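Local coordinates for protein Crov588 (Cafeteriavirus, PDB 6NYR) that is of unknown function but folds as a circular leucine-rich-repeat solenoid of FNIP repeats, a form that in relatives often serves protein recognition, at residues S63-D68 with I79-Y84; L102-V107 with L124-E129; K437-I442 with H458-K463; L478-N483 with L500-N505. All blocks are in the same frame, centred on the assembly; numbering follows the deposited sequence.

Contact 1: residues S63-D68 with I79-Y84; sequences SEFNKD and IYYGIY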
# COMPACT_ATOMS: atom_id res chain seq x y z
N SER A 63 21.44 -8.89 6.18
CA SER A 63 22.81 -8.41 6.04
C SER A 63 23.83 -9.53 6.18
O SER A 63 23.69 -10.43 7.01
CB SER A 63 23.09 -7.33 7.08
OG SER A 63 24.45 -7.37 7.51
N GLU A 64 24.89 -9.45 5.37
CA GLU A 64 25.98 -10.41 5.38
C GLU A 64 27.13 -10.00 6.30
O GLU A 64 28.22 -10.58 6.23
CB GLU A 64 26.51 -10.59 3.95
CG GLU A 64 25.45 -11.07 2.96
CD GLU A 64 26.02 -11.42 1.60
OE1 GLU A 64 27.26 -11.36 1.43
OE2 GLU A 64 25.23 -11.76 0.69
N PHE A 65 26.90 -9.02 7.17
CA PHE A 65 27.92 -8.51 8.07
C PHE A 65 28.21 -9.49 9.19
O PHE A 65 27.30 -9.92 9.91
CB PHE A 65 27.46 -7.16 8.64
CG PHE A 65 28.39 -6.55 9.65
CD1 PHE A 65 29.51 -5.87 9.24
CD2 PHE A 65 28.11 -6.65 11.00
CE1 PHE A 65 30.36 -5.30 10.17
CE2 PHE A 65 28.96 -6.08 11.94
CZ PHE A 65 30.09 -5.40 11.51
N ASN A 66 29.50 -9.86 9.35
CA ASN A 66 29.96 -10.57 10.54
C ASN A 66 31.42 -10.18 10.80
O ASN A 66 32.36 -10.95 10.57
CB ASN A 66 29.82 -12.09 10.43
CG ASN A 66 30.05 -12.79 11.77
OD1 ASN A 66 30.06 -12.15 12.82
ND2 ASN A 66 30.22 -14.11 11.73
N LYS A 67 31.62 -8.96 11.28
CA LYS A 67 32.93 -8.50 11.73
C LYS A 67 32.91 -8.32 13.24
O LYS A 67 31.88 -7.96 13.82
CB LYS A 67 33.32 -7.18 11.06
CG LYS A 67 33.41 -7.23 9.55
CD LYS A 67 34.41 -8.27 9.08
CE LYS A 67 34.64 -8.18 7.58
NZ LYS A 67 35.44 -9.32 7.06
N ASP A 68 34.05 -8.56 13.88
CA ASP A 68 34.18 -8.23 15.30
C ASP A 68 34.00 -6.73 15.48
O ASP A 68 34.56 -5.93 14.73
CB ASP A 68 35.53 -8.69 15.84
CG ASP A 68 35.66 -10.19 15.88
OD1 ASP A 68 35.40 -10.84 14.84
OD2 ASP A 68 36.02 -10.74 16.95
N ILE A 79 21.51 0.08 17.84
CA ILE A 79 22.14 -0.71 16.78
C ILE A 79 21.37 -2.01 16.64
O ILE A 79 21.03 -2.67 17.63
CB ILE A 79 23.64 -0.98 17.06
CG1 ILE A 79 24.26 -1.65 15.82
CG2 ILE A 79 23.81 -1.87 18.28
CD1 ILE A 79 25.75 -1.64 15.80
N TYR A 80 21.11 -2.39 15.39
CA TYR A 80 20.33 -3.58 15.06
C TYR A 80 21.12 -4.43 14.09
O TYR A 80 21.47 -3.97 13.00
CB TYR A 80 18.98 -3.17 14.46
CG TYR A 80 18.26 -2.11 15.26
CD1 TYR A 80 17.32 -2.46 16.22
CD2 TYR A 80 18.52 -0.76 15.06
CE1 TYR A 80 16.66 -1.50 16.96
CE2 TYR A 80 17.86 0.21 15.80
CZ TYR A 80 16.93 -0.16 16.75
OH TYR A 80 16.27 0.79 17.48
N TYR A 81 21.42 -5.66 14.50
CA TYR A 81 22.24 -6.56 13.70
C TYR A 81 21.37 -7.55 12.92
O TYR A 81 20.18 -7.73 13.20
CB TYR A 81 23.24 -7.32 14.58
CG TYR A 81 24.37 -6.48 15.13
CD1 TYR A 81 25.42 -6.08 14.32
CD2 TYR A 81 24.39 -6.11 16.47
CE1 TYR A 81 26.46 -5.33 14.81
CE2 TYR A 81 25.43 -5.35 16.97
CZ TYR A 81 26.47 -4.96 16.14
OH TYR A 81 27.51 -4.21 16.63
N GLY A 82 22.00 -8.21 11.94
CA GLY A 82 21.31 -9.01 10.97
C GLY A 82 21.55 -10.50 11.13
O GLY A 82 21.94 -10.99 12.19
N ILE A 83 21.35 -11.23 10.03
CA ILE A 83 21.19 -12.67 10.09
C ILE A 83 22.51 -13.40 10.29
O ILE A 83 22.53 -14.49 10.89
CB ILE A 83 20.48 -13.16 8.82
CG1 ILE A 83 20.06 -14.63 8.94
CG2 ILE A 83 21.39 -13.00 7.60
CD1 ILE A 83 18.87 -14.84 9.85
N TYR A 84 23.61 -12.85 9.80
CA TYR A 84 24.89 -13.55 9.83
C TYR A 84 25.80 -13.10 10.96
O TYR A 84 26.91 -13.63 11.09
CB TYR A 84 25.59 -13.37 8.48
CG TYR A 84 25.09 -14.25 7.36
CD1 TYR A 84 24.96 -15.63 7.53
CD2 TYR A 84 24.74 -13.72 6.12
CE1 TYR A 84 24.50 -16.44 6.51
CE2 TYR A 84 24.28 -14.53 5.09
CZ TYR A 84 24.16 -15.89 5.29
OH TYR A 84 23.71 -16.69 4.27
O HOH W 1 24.66 -9.65 9.49
O HOH W 2 24.79 -7.25 10.95
O HOH W 3 28.55 -15.59 10.31

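Contact 2: residues L102-V107 with L124-E129; sequences LKLGDV and LTFGEE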
# COMPACT_ATOMS: atom_id res chain seq x y z
N LEU A 102 18.79 -2.30 21.20
CA LEU A 102 19.72 -3.30 20.68
C LEU A 102 18.96 -4.50 20.15
O LEU A 102 18.10 -5.04 20.85
CB LEU A 102 20.70 -3.74 21.77
CG LEU A 102 21.56 -4.98 21.52
CD1 LEU A 102 22.58 -4.75 20.43
CD2 LEU A 102 22.23 -5.41 22.83
N LYS A 103 19.28 -4.89 18.92
CA LYS A 103 18.93 -6.21 18.42
C LYS A 103 20.22 -6.99 18.19
O LYS A 103 21.09 -6.55 17.43
CB LYS A 103 18.12 -6.16 17.12
CG LYS A 103 17.77 -7.57 16.64
CD LYS A 103 17.15 -7.58 15.26
CE LYS A 103 17.01 -9.01 14.73
NZ LYS A 103 18.33 -9.70 14.58
N LEU A 104 20.35 -8.13 18.86
CA LEU A 104 21.51 -8.99 18.70
C LEU A 104 21.50 -9.69 17.35
O LEU A 104 20.45 -9.88 16.72
CB LEU A 104 21.55 -10.03 19.82
CG LEU A 104 21.66 -9.47 21.23
CD1 LEU A 104 21.41 -10.55 22.27
CD2 LEU A 104 23.03 -8.83 21.43
N GLY A 105 22.69 -10.06 16.89
CA GLY A 105 22.79 -10.88 15.69
C GLY A 105 22.10 -12.22 15.87
O GLY A 105 21.94 -12.72 16.98
N ASP A 106 21.68 -12.81 14.75
CA ASP A 106 20.89 -14.03 14.79
C ASP A 106 21.72 -15.27 15.05
O ASP A 106 21.15 -16.30 15.43
CB ASP A 106 20.12 -14.19 13.48
CG ASP A 106 19.04 -13.14 13.31
OD1 ASP A 106 18.45 -12.71 14.32
OD2 ASP A 106 18.78 -12.73 12.15
N VAL A 107 23.04 -15.22 14.86
CA VAL A 107 23.86 -16.38 15.19
C VAL A 107 24.06 -16.50 16.70
O VAL A 107 24.16 -17.62 17.22
CB VAL A 107 25.22 -16.31 14.48
CG1 VAL A 107 26.11 -17.48 14.90
CG2 VAL A 107 25.05 -16.29 12.97
N LEU A 124 15.48 -4.39 23.96
CA LEU A 124 16.29 -5.56 23.65
C LEU A 124 15.50 -6.52 22.78
O LEU A 124 14.35 -6.84 23.09
CB LEU A 124 16.75 -6.26 24.93
CG LEU A 124 17.52 -7.57 24.72
CD1 LEU A 124 18.74 -7.34 23.85
CD2 LEU A 124 17.91 -8.19 26.05
N THR A 125 16.12 -6.97 21.70
CA THR A 125 15.55 -7.98 20.81
C THR A 125 16.60 -9.05 20.57
O THR A 125 17.71 -8.75 20.13
CB THR A 125 15.10 -7.36 19.48
OG1 THR A 125 14.02 -6.44 19.72
CG2 THR A 125 14.65 -8.44 18.51
N PHE A 126 16.24 -10.31 20.85
CA PHE A 126 17.16 -11.41 20.66
C PHE A 126 17.15 -11.89 19.21
O PHE A 126 16.15 -11.76 18.49
CB PHE A 126 16.82 -12.59 21.58
CG PHE A 126 17.30 -12.41 22.99
CD1 PHE A 126 18.62 -12.66 23.33
CD2 PHE A 126 16.43 -12.00 23.99
CE1 PHE A 126 19.06 -12.50 24.63
CE2 PHE A 126 16.86 -11.84 25.29
CZ PHE A 126 18.18 -12.09 25.61
N GLY A 127 18.28 -12.45 18.78
CA GLY A 127 18.40 -12.99 17.44
C GLY A 127 17.65 -14.30 17.27
O GLY A 127 17.14 -14.90 18.22
N GLU A 128 17.58 -14.74 16.02
CA GLU A 128 16.81 -15.93 15.68
C GLU A 128 17.23 -17.13 16.50
O GLU A 128 16.39 -17.84 17.07
CB GLU A 128 16.95 -16.23 14.18
CG GLU A 128 15.99 -17.29 13.66
CD GLU A 128 16.22 -17.64 12.19
OE1 GLU A 128 16.21 -16.71 11.35
OE2 GLU A 128 16.41 -18.84 11.89
N GLU A 129 18.53 -17.38 16.59
CA GLU A 129 19.02 -18.65 17.13
C GLU A 129 19.23 -18.63 18.64
O GLU A 129 19.47 -19.70 19.22
CB GLU A 129 20.33 -19.05 16.44
CG GLU A 129 20.21 -19.22 14.93
CD GLU A 129 19.19 -20.28 14.55
OE1 GLU A 129 19.17 -21.35 15.21
OE2 GLU A 129 18.41 -20.06 13.60

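Contact 3: residues K437-I442 with H458-K463; sequences KFNQEI and HCFNQK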
# COMPACT_ATOMS: atom_id res chain seq x y z
N LYS A 437 -18.26 -6.53 -18.82
CA LYS A 437 -19.16 -6.95 -19.88
C LYS A 437 -20.13 -5.88 -20.38
O LYS A 437 -20.79 -6.11 -21.39
CB LYS A 437 -19.99 -8.15 -19.40
CG LYS A 437 -19.27 -9.48 -19.23
CD LYS A 437 -18.85 -9.99 -20.60
CE LYS A 437 -18.52 -11.47 -20.56
NZ LYS A 437 -19.84 -12.22 -20.57
N PHE A 438 -20.25 -4.74 -19.71
CA PHE A 438 -21.25 -3.77 -20.13
C PHE A 438 -20.98 -3.30 -21.56
O PHE A 438 -19.87 -2.86 -21.88
CB PHE A 438 -21.29 -2.57 -19.20
CG PHE A 438 -22.30 -1.53 -19.62
CD1 PHE A 438 -23.63 -1.67 -19.27
CD2 PHE A 438 -21.91 -0.43 -20.36
CE1 PHE A 438 -24.56 -0.72 -19.66
CE2 PHE A 438 -22.84 0.52 -20.75
CZ PHE A 438 -24.16 0.38 -20.40
N ASN A 439 -22.00 -3.38 -22.41
CA ASN A 439 -21.87 -3.02 -23.81
C ASN A 439 -23.25 -2.76 -24.42
O ASN A 439 -23.62 -3.36 -25.42
CB ASN A 439 -21.15 -4.13 -24.58
CG ASN A 439 -20.77 -3.72 -25.98
OD1 ASN A 439 -20.73 -2.54 -26.30
ND2 ASN A 439 -20.50 -4.70 -26.83
N GLN A 440 -24.01 -1.86 -23.80
CA GLN A 440 -25.31 -1.43 -24.29
C GLN A 440 -25.23 0.03 -24.71
O GLN A 440 -24.39 0.80 -24.23
CB GLN A 440 -26.40 -1.62 -23.24
CG GLN A 440 -26.51 -3.03 -22.68
CD GLN A 440 -26.98 -4.03 -23.72
OE1 GLN A 440 -27.65 -3.68 -24.69
NE2 GLN A 440 -26.63 -5.30 -23.51
N GLU A 441 -26.13 0.42 -25.61
CA GLU A 441 -26.15 1.79 -26.10
C GLU A 441 -26.46 2.75 -24.95
O GLU A 441 -27.25 2.44 -24.05
CB GLU A 441 -27.20 1.96 -27.20
CG GLU A 441 -26.82 1.36 -28.54
CD GLU A 441 -27.92 1.53 -29.58
OE1 GLU A 441 -28.63 2.56 -29.53
OE2 GLU A 441 -28.09 0.63 -30.42
N ILE A 442 -25.83 3.92 -24.98
CA ILE A 442 -26.12 5.00 -24.05
C ILE A 442 -26.59 6.19 -24.89
O ILE A 442 -25.79 6.88 -25.53
CB ILE A 442 -24.93 5.37 -23.16
CG1 ILE A 442 -24.43 4.12 -22.44
CG2 ILE A 442 -25.31 6.45 -22.17
CD1 ILE A 442 -23.47 4.41 -21.31
N HIS A 458 -13.97 -3.64 -20.30
CA HIS A 458 -13.33 -4.24 -21.47
C HIS A 458 -14.23 -4.17 -22.70
O HIS A 458 -13.75 -3.86 -23.80
CB HIS A 458 -12.96 -5.69 -21.17
CG HIS A 458 -12.13 -6.34 -22.23
ND1 HIS A 458 -10.77 -6.54 -22.10
CD2 HIS A 458 -12.48 -6.86 -23.43
CE1 HIS A 458 -10.32 -7.15 -23.18
NE2 HIS A 458 -11.33 -7.35 -24.01
N CYS A 459 -15.52 -4.44 -22.53
CA CYS A 459 -16.36 -4.76 -23.68
C CYS A 459 -17.04 -3.55 -24.32
O CYS A 459 -17.42 -3.63 -25.50
CB CYS A 459 -17.45 -5.76 -23.29
SG CYS A 459 -16.89 -7.42 -22.86
N PHE A 460 -17.22 -2.46 -23.60
CA PHE A 460 -17.99 -1.35 -24.14
C PHE A 460 -17.42 -0.89 -25.48
O PHE A 460 -16.24 -0.54 -25.58
CB PHE A 460 -18.02 -0.17 -23.17
CG PHE A 460 -18.83 0.99 -23.68
CD1 PHE A 460 -20.21 0.92 -23.69
CD2 PHE A 460 -18.21 2.12 -24.17
CE1 PHE A 460 -20.96 1.98 -24.16
CE2 PHE A 460 -18.96 3.18 -24.64
CZ PHE A 460 -20.33 3.11 -24.64
N ASN A 461 -18.27 -0.89 -26.51
CA ASN A 461 -17.84 -0.50 -27.85
C ASN A 461 -19.05 0.03 -28.63
O ASN A 461 -19.30 -0.36 -29.77
CB ASN A 461 -17.18 -1.68 -28.56
CG ASN A 461 -16.55 -1.29 -29.88
OD1 ASN A 461 -16.22 -0.13 -30.10
ND2 ASN A 461 -16.39 -2.27 -30.77
N GLN A 462 -19.79 0.94 -28.02
CA GLN A 462 -20.94 1.57 -28.65
C GLN A 462 -20.61 3.02 -29.01
O GLN A 462 -19.75 3.65 -28.40
CB GLN A 462 -22.17 1.54 -27.74
CG GLN A 462 -22.65 0.15 -27.35
CD GLN A 462 -23.09 -0.68 -28.54
OE1 GLN A 462 -23.55 -0.14 -29.55
NE2 GLN A 462 -22.96 -1.99 -28.42
N LYS A 463 -21.32 3.54 -30.01
CA LYS A 463 -21.15 4.92 -30.40
C LYS A 463 -21.55 5.86 -29.26
O LYS A 463 -22.43 5.56 -28.46
CB LYS A 463 -22.00 5.24 -31.64
CG LYS A 463 -21.62 4.51 -32.90
CD LYS A 463 -22.53 4.95 -34.05
CE LYS A 463 -22.14 4.28 -35.36
NZ LYS A 463 -22.06 2.80 -35.24

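Contact 4: residues L478-N483 with L500-N505; sequences LGHNFN and LGHDFN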
# COMPACT_ATOMS: atom_id res chain seq x y z
N LEU A 478 -12.09 5.07 -21.40
CA LEU A 478 -12.67 4.07 -22.28
C LEU A 478 -11.82 2.81 -22.22
O LEU A 478 -10.62 2.85 -21.94
CB LEU A 478 -12.76 4.60 -23.71
CG LEU A 478 -13.73 5.78 -23.83
CD1 LEU A 478 -13.33 6.72 -24.94
CD2 LEU A 478 -15.16 5.28 -24.03
N GLY A 479 -12.46 1.67 -22.48
CA GLY A 479 -11.90 0.38 -22.18
C GLY A 479 -11.24 -0.29 -23.38
O GLY A 479 -11.08 0.29 -24.45
N HIS A 480 -10.87 -1.56 -23.17
CA HIS A 480 -10.07 -2.30 -24.13
C HIS A 480 -10.67 -2.25 -25.53
O HIS A 480 -9.97 -1.98 -26.51
CB HIS A 480 -9.93 -3.75 -23.67
CG HIS A 480 -8.89 -4.53 -24.42
ND1 HIS A 480 -9.13 -5.09 -25.66
CD2 HIS A 480 -7.61 -4.84 -24.11
CE1 HIS A 480 -8.04 -5.71 -26.08
NE2 HIS A 480 -7.11 -5.57 -25.15
N ASN A 481 -11.97 -2.52 -25.64
CA ASN A 481 -12.58 -2.77 -26.94
C ASN A 481 -13.16 -1.53 -27.60
O ASN A 481 -13.61 -1.63 -28.75
CB ASN A 481 -13.67 -3.83 -26.82
CG ASN A 481 -13.12 -5.21 -26.57
OD1 ASN A 481 -11.90 -5.40 -26.47
ND2 ASN A 481 -14.00 -6.20 -26.48
N PHE A 482 -13.19 -0.39 -26.92
CA PHE A 482 -13.81 0.78 -27.53
C PHE A 482 -13.04 1.20 -28.78
O PHE A 482 -11.83 1.45 -28.72
CB PHE A 482 -13.87 1.95 -26.56
CG PHE A 482 -14.51 3.17 -27.16
CD1 PHE A 482 -15.89 3.26 -27.24
CD2 PHE A 482 -13.75 4.20 -27.67
CE1 PHE A 482 -16.49 4.36 -27.80
CE2 PHE A 482 -14.34 5.31 -28.24
CZ PHE A 482 -15.72 5.39 -28.30
N ASN A 483 -13.74 1.27 -29.91
CA ASN A 483 -13.12 1.65 -31.17
C ASN A 483 -14.18 2.28 -32.09
O ASN A 483 -14.42 1.83 -33.21
CB ASN A 483 -12.46 0.44 -31.81
CG ASN A 483 -11.54 0.82 -32.96
OD1 ASN A 483 -11.13 1.97 -33.09
ND2 ASN A 483 -11.22 -0.16 -33.80
N LEU A 500 -8.02 6.75 -23.68
CA LEU A 500 -8.48 5.83 -24.70
C LEU A 500 -7.87 4.46 -24.45
O LEU A 500 -6.78 4.34 -23.88
CB LEU A 500 -8.09 6.36 -26.08
CG LEU A 500 -8.78 7.70 -26.34
CD1 LEU A 500 -7.95 8.59 -27.25
CD2 LEU A 500 -10.18 7.49 -26.93
N GLY A 501 -8.59 3.42 -24.87
CA GLY A 501 -8.25 2.06 -24.53
C GLY A 501 -7.41 1.35 -25.58
O GLY A 501 -6.94 1.93 -26.56
N HIS A 502 -7.22 0.05 -25.35
CA HIS A 502 -6.32 -0.75 -26.18
C HIS A 502 -6.65 -0.61 -27.66
O HIS A 502 -5.77 -0.34 -28.48
CB HIS A 502 -6.39 -2.22 -25.76
CG HIS A 502 -5.47 -3.11 -26.54
ND1 HIS A 502 -5.82 -3.65 -27.76
CD2 HIS A 502 -4.21 -3.53 -26.28
CE1 HIS A 502 -4.81 -4.38 -28.22
NE2 HIS A 502 -3.82 -4.32 -27.34
N ASP A 503 -7.92 -0.81 -28.01
CA ASP A 503 -8.29 -0.98 -29.41
C ASP A 503 -8.52 0.33 -30.15
O ASP A 503 -8.56 0.32 -31.38
CB ASP A 503 -9.56 -1.82 -29.53
CG ASP A 503 -9.36 -3.27 -29.16
OD1 ASP A 503 -8.23 -3.67 -28.81
OD2 ASP A 503 -10.36 -4.03 -29.22
N PHE A 504 -8.69 1.45 -29.45
CA PHE A 504 -9.08 2.67 -30.14
C PHE A 504 -8.05 3.04 -31.19
O PHE A 504 -6.87 3.21 -30.88
CB PHE A 504 -9.25 3.84 -29.18
CG PHE A 504 -9.69 5.10 -29.87
CD1 PHE A 504 -11.03 5.36 -30.07
CD2 PHE A 504 -8.75 6.00 -30.37
CE1 PHE A 504 -11.44 6.51 -30.72
CE2 PHE A 504 -9.16 7.15 -31.02
CZ PHE A 504 -10.50 7.40 -31.20
N ASN A 505 -8.51 3.20 -32.43
CA ASN A 505 -7.63 3.57 -33.53
C ASN A 505 -8.41 4.27 -34.63
O ASN A 505 -8.40 3.84 -35.79
CB ASN A 505 -6.93 2.32 -34.08
CG ASN A 505 -5.79 2.67 -35.02
OD1 ASN A 505 -5.27 3.79 -35.01
ND2 ASN A 505 -5.38 1.71 -35.84
O HOH W 4 -12.71 -3.19 -30.49

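Contact 1: residues S63-D68 with I79-Y84
Three water molecules do much of the polar work between S63-D68 and I79-Y84, two successive turns near the start of the solenoid. Water 1 gives its hydrogens to S63 O and F65 O, with the water oxygen 2.7 Å from F65 O, and accepts a weak bond from Y84 N. Water 2 takes the N-H of G82 and returns a weak bond to S63 OG. Water 3 donates to the carbonyl of Y84, its oxygen 2.7 Å from Y84 O, and weakly accepts from N66 ND2. The direct contacts are van der Waals, several of them carbon against carbonyl oxygen. The Y84 ring lies alongside the E64 side chain and brings the edge atom CD2 to 3.6 Å from E64 CA, while I83 CG2 rests against S63 O. Deeper in, F65 and Y81 cross obliquely, F65 CE2 meeting the edge of the phenol ring at Y81 CE1, 3.9 Å away. F65 reaches inward because CG stands anti to the backbone N (chi1 176°), and K67 N sits over the centre of one face of its ring. The loop itself is pinned by an ST turn, in which F65 N donates to S63 OG over 3.0 Å in a nearly straight bond (163°). One shell further out, N43 and N86 hold the N66 backbone and amide oxygen, and F59 stacks on F65. Since water bridges the backbones of the two turns, with F65 and Y81 in buried contact beside it, these coils are probably matched by hydration rather than by direct backbone pairing.

Contact 2: residues L102-V107 with L124-E129
D106 OD1 is gripped by two donors, one from each segment. K103 NZ forms a salt bridge with it at 3.0 Å, and the backbone amide of E128 reaches the same D106 OD1 at 2.8 Å; both come from above the carboxylate plane. The lysine chain runs out extended and bends only at its last torsion (chi4 -62°), which also lets K103 NZ bond L104 O nearly along the carbonyl axis; Y81 O is a further partner. Beside this cluster the backbones pair in parallel. T125 N donates to L102 O at 2.9 Å, L104 N to T125 O at 3.0 Å, and past the strand ends E129 N still finds D106 O. G127 CA lies 3.1 Å from D106 OD1 and makes a CA-H...O contact to G105 O. E128 OE1 lies near D106 OD2 without touching it; the lysine charge probably offsets part of the repulsion between these like charges. Packing divides between the two faces of the strands. K103 CG lies obliquely over T125 CG2 on one, while L102 and L124 run side by side on the other. L104 continues that interior, its CD1 3.7 Å from F126 CD1, and F130 stacks on the F126 ring. Equivalent residues repeating from one parallel strand to the next, leucines inward and polar groups on the other face, are the signature of a leucine-rich-repeat solenoid, here within an FNIP repeat.

Contact 3: residues K437-I442 with H458-K463
N439 shows how one asparagine can join two consecutive turns of a solenoid. Its CB faces the carbonyl of C459, and the first torsion sets CG anti to the backbone N (chi1 -170°), carrying the amide across to the 458-463 turn. There CG lies 3.4 Å from C459 O. At the tip OD1 accepts two hydrogen bonds: N461 N approaches at 3.0 Å from N439 OD1, and Q462 NE2 at 3.1 Å from the same oxygen. Both donors stand well above the carbonyl plane, about 53° for the backbone N-H and 60° for the glutamine. Q462 can deliver its amide because its chain bends at chi2, so that it crosses the asparagine at about a right angle; the same NE2 makes a weak bond to N439 O. Its OE1 rests near the E441 methylene CG, and its own CG near Q440 O. On the inner side F438 and F460 run side by side, with F438 CE2 4.0 Å from F460 CD1. Q440 O meets the edge of the F460 ring in its plane, 3.6 Å from CE1, while Q462 N sits over the centre of one face. At the start of the two segments, nearer the strands, C459 SG packs against K437 CA and CD. N417 bonds N439 N from the preceding turn, and N461 OD1 in turn accepts from N483 N and Q484 NE2 of the next. Each asparagine oxygen thus receives the backbone N-H of the following turn, so the same bond recurs from coil to coil beside the phenylalanines.

Contact 4: residues L478-N483 with L500-N505
Matching residues of the turns 478-483 and 500-505 adopt nearly the same rotamers, so like lies upon like. H480 and H502 both hold CG anti to the backbone N (chi1 -168° and -179°), which swings the imidazoles out together into an offset stack with ring centroids 4.2 Å apart and planes within 4° of parallel. H502 CB also makes a CH-pi contact over the H480 ring. Each imidazole is kept from turning by the next residue, whose side chain lies beside its own backbone N. H480 ND1 donates to N481 OD1 at 2.9 Å, and H502 ND1 to D503 OD1 at 2.6 Å, in the ring plane. This His-carboxylate bond would probably favour a protonated H502. D503 also spans the turns through its backbone, D503 N bonding H480 O at 2.8 Å, while water 4 links D503 OD2 to N481 O. F482 and F504, both with CG anti to the backbone N, lie side by side with F482 CE2 3.8 Å from F504 CD1, and a methyl of L478 or L500 covers the centre of one face of each ring. N483 repeats the anti torsion and offers OD1 to N505 N at 3.0 Å from above its carbonyl plane; Q506 NE2 is a second donor. The turns follow the parallel strands 475-477 and 497-499 and precede 497-499 and 519-521, with H458 stacked on H480 from the previous coil.

All four contacts join successive coils of one ring. Most touching residues of contact 2 are buried and, as in contact 4, none is exposed; contacts 1 and 3 include exposed ones. Leucines and phenylalanines are buried in contacts 2 to 4; in contact 1 Y84 lies at the surface. Contacts 1 and 2 reach neighbouring strands, 78-80 and 101-103 respectively, and touch where K103 N probably bonds I79 O, K103 NZ bonds Y81 O and I83 packs on D106 and E128. Contacts 3 and 4, across the centre, meet where N461 receives N483. Contact 2 alone has paired strand residues and a salt bridge; contact 1 relies on water, contacts 3 and 4 on asparagines and phenylalanines, contact 4 adding histidines.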